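Side-chain contact in GH62 arabinofuranosidase (Podospora anserina, PDB 4N4B), which probably hydrolyses terminal alpha-L-arabinofuranoside residues of xylan, a major polysaccharide of plant biomass, as a secreted, calcium-containing beta-propeller enzyme: residues 74-79 / 85-90. Residues are numbered along the deposited sequence; the frame is centred on the assembly and turned at random.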
# COMPACT_ATOMS: atom_id res chain seq x y z
N VAL A 74 -1.22 13.17 1.32
CA VAL A 74 -1.29 13.81 2.63
C VAL A 74 -0.48 13.02 3.64
O VAL A 74 -0.40 11.83 3.54
CB VAL A 74 -2.78 14.00 3.07
CG1 VAL A 74 -3.48 12.63 3.33
CG2 VAL A 74 -2.90 14.88 4.31
N TYR A 75 0.10 13.74 4.61
CA TYR A 75 0.83 13.16 5.78
C TYR A 75 0.09 13.49 7.05
O TYR A 75 -0.43 14.62 7.23
CB TYR A 75 2.21 13.80 5.86
CG TYR A 75 3.00 13.45 7.10
CD1 TYR A 75 3.48 12.19 7.35
CD2 TYR A 75 3.21 14.43 8.08
CE1 TYR A 75 4.13 11.89 8.50
CE2 TYR A 75 3.93 14.18 9.25
CZ TYR A 75 4.35 12.94 9.46
OH TYR A 75 5.08 12.63 10.63
N PHE A 76 0.01 12.55 7.93
CA PHE A 76 -0.48 12.80 9.29
C PHE A 76 0.15 11.84 10.24
O PHE A 76 0.70 10.78 9.89
CB PHE A 76 -2.01 12.83 9.33
CG PHE A 76 -2.69 11.59 8.84
CD1 PHE A 76 -2.89 11.42 7.46
CD2 PHE A 76 -3.12 10.59 9.71
CE1 PHE A 76 -3.53 10.24 7.00
CE2 PHE A 76 -3.75 9.46 9.19
CZ PHE A 76 -3.93 9.29 7.87
N THR A 77 0.02 12.11 11.57
CA THR A 77 0.73 11.40 12.61
C THR A 77 -0.02 11.37 13.91
O THR A 77 -0.79 12.31 14.15
CB THR A 77 2.14 12.03 12.77
OG1 THR A 77 2.90 11.33 13.78
CG2 THR A 77 2.10 13.48 13.06
N PHE A 78 0.14 10.34 14.69
CA PHE A 78 -0.60 10.22 15.93
C PHE A 78 0.05 9.11 16.70
O PHE A 78 0.59 8.23 16.17
CB PHE A 78 -2.11 9.83 15.65
CG PHE A 78 -2.27 8.70 14.69
CD1 PHE A 78 -2.31 8.95 13.35
CD2 PHE A 78 -2.34 7.41 15.12
CE1 PHE A 78 -2.42 7.93 12.44
CE2 PHE A 78 -2.44 6.39 14.21
CZ PHE A 78 -2.45 6.65 12.85
N ALA A 79 -0.10 9.19 18.01
CA ALA A 79 0.34 8.13 18.87
C ALA A 79 -0.74 7.03 19.01
O ALA A 79 -0.77 6.15 18.25
CB ALA A 79 0.76 8.70 20.22
N PRO A 85 -8.38 10.38 14.45
CA PRO A 85 -9.41 11.19 13.82
C PRO A 85 -9.11 12.68 13.89
O PRO A 85 -9.52 13.40 12.96
CB PRO A 85 -10.71 10.86 14.65
CG PRO A 85 -10.46 9.52 15.10
CD PRO A 85 -8.93 9.39 15.37
N ASN A 86 -8.38 13.12 14.92
CA ASN A 86 -8.12 14.54 15.04
C ASN A 86 -6.72 14.94 14.59
O ASN A 86 -6.33 16.09 14.75
CB ASN A 86 -8.30 14.97 16.48
CG ASN A 86 -9.79 15.05 16.88
OD1 ASN A 86 -10.70 15.00 16.00
ND2 ASN A 86 -10.06 15.17 18.17
N ALA A 87 -5.95 13.98 14.06
CA ALA A 87 -4.66 14.33 13.58
C ALA A 87 -4.70 15.33 12.47
O ALA A 87 -5.51 15.25 11.52
CB ALA A 87 -3.93 13.10 13.12
N THR A 88 -3.84 16.36 12.47
CA THR A 88 -3.72 17.39 11.48
C THR A 88 -3.23 16.79 10.13
O THR A 88 -2.30 16.03 10.09
CB THR A 88 -2.73 18.47 11.95
OG1 THR A 88 -3.38 19.03 13.15
CG2 THR A 88 -2.48 19.54 10.92
N PHE A 89 -3.85 17.24 9.08
CA PHE A 89 -3.42 16.83 7.75
C PHE A 89 -2.37 17.82 7.21
O PHE A 89 -2.58 19.00 7.23
CB PHE A 89 -4.61 16.84 6.79
CG PHE A 89 -5.44 15.59 6.80
CD1 PHE A 89 -5.21 14.58 7.67
CD2 PHE A 89 -6.47 15.48 5.94
CE1 PHE A 89 -5.99 13.47 7.66
CE2 PHE A 89 -7.27 14.38 5.92
CZ PHE A 89 -7.03 13.37 6.78
N TYR A 90 -1.25 17.29 6.77
CA TYR A 90 -0.22 18.07 6.11
C TYR A 90 -0.15 17.65 4.66
O TYR A 90 0.26 16.64 4.36
CB TYR A 90 1.16 17.93 6.79
CG TYR A 90 1.14 18.33 8.25
CD1 TYR A 90 1.28 19.62 8.60
CD2 TYR A 90 0.93 17.44 9.24
CE1 TYR A 90 1.25 20.03 9.92
CE2 TYR A 90 0.89 17.83 10.57
CZ TYR A 90 1.07 19.14 10.88
OH TYR A 90 0.99 19.46 12.23
O HOH W 1 -0.77 14.85 12.02
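Two contrasting first torsions pair Phe76 with Phe89: the ring of Phe76 stands between its own backbone N and carbonyl carbon (chi1 58°), whereas that of Phe89 is turned anti to its carbonyl carbon (chi1 -84°), and the two side chains run alongside each other in the same direction. CE1 of Phe89 lies over one face of the Phe76 ring, displaced toward its rim and 3.7 Å from Phe76 CD1. With the ring planes at 38°, the two rings meet obliquely. Val74 crosses Phe89 at a slant, its CG2 lying 3.6 Å from Phe89 CB, while Val35 and Leu327 extend this apolar layer and Lys38 makes a cation-pi contact with Phe89. The adjoining backbone illustrates how the short outer strand of a propeller blade, residues 90-91, begins against strand 70-78. Tyr75 and Tyr90 form an antiparallel hydrogen-bonded pair, with Tyr75 N to Tyr90 O at 2.9 Å and Tyr90 N to Tyr75 O at 2.8 Å, both bonds nearly straight. Farther along, the segments diverge and water 1 bridges them, accepting from Thr77 N at 2.9 Å and donating to Thr88 O at 2.7 Å. Beyond the water, Ala87 CB comes within 3.4 Å of Thr77 O. With an alanine in place of Phe89, a gap would probably open over the Phe76 face and near Val74 CG2, and Lys38 would probably lose its aromatic partner. Hydrogen bonds and a water thus pair backbone polar groups, while apolar contact between the phenylalanines and valine holds the returning loop against strand 70-78.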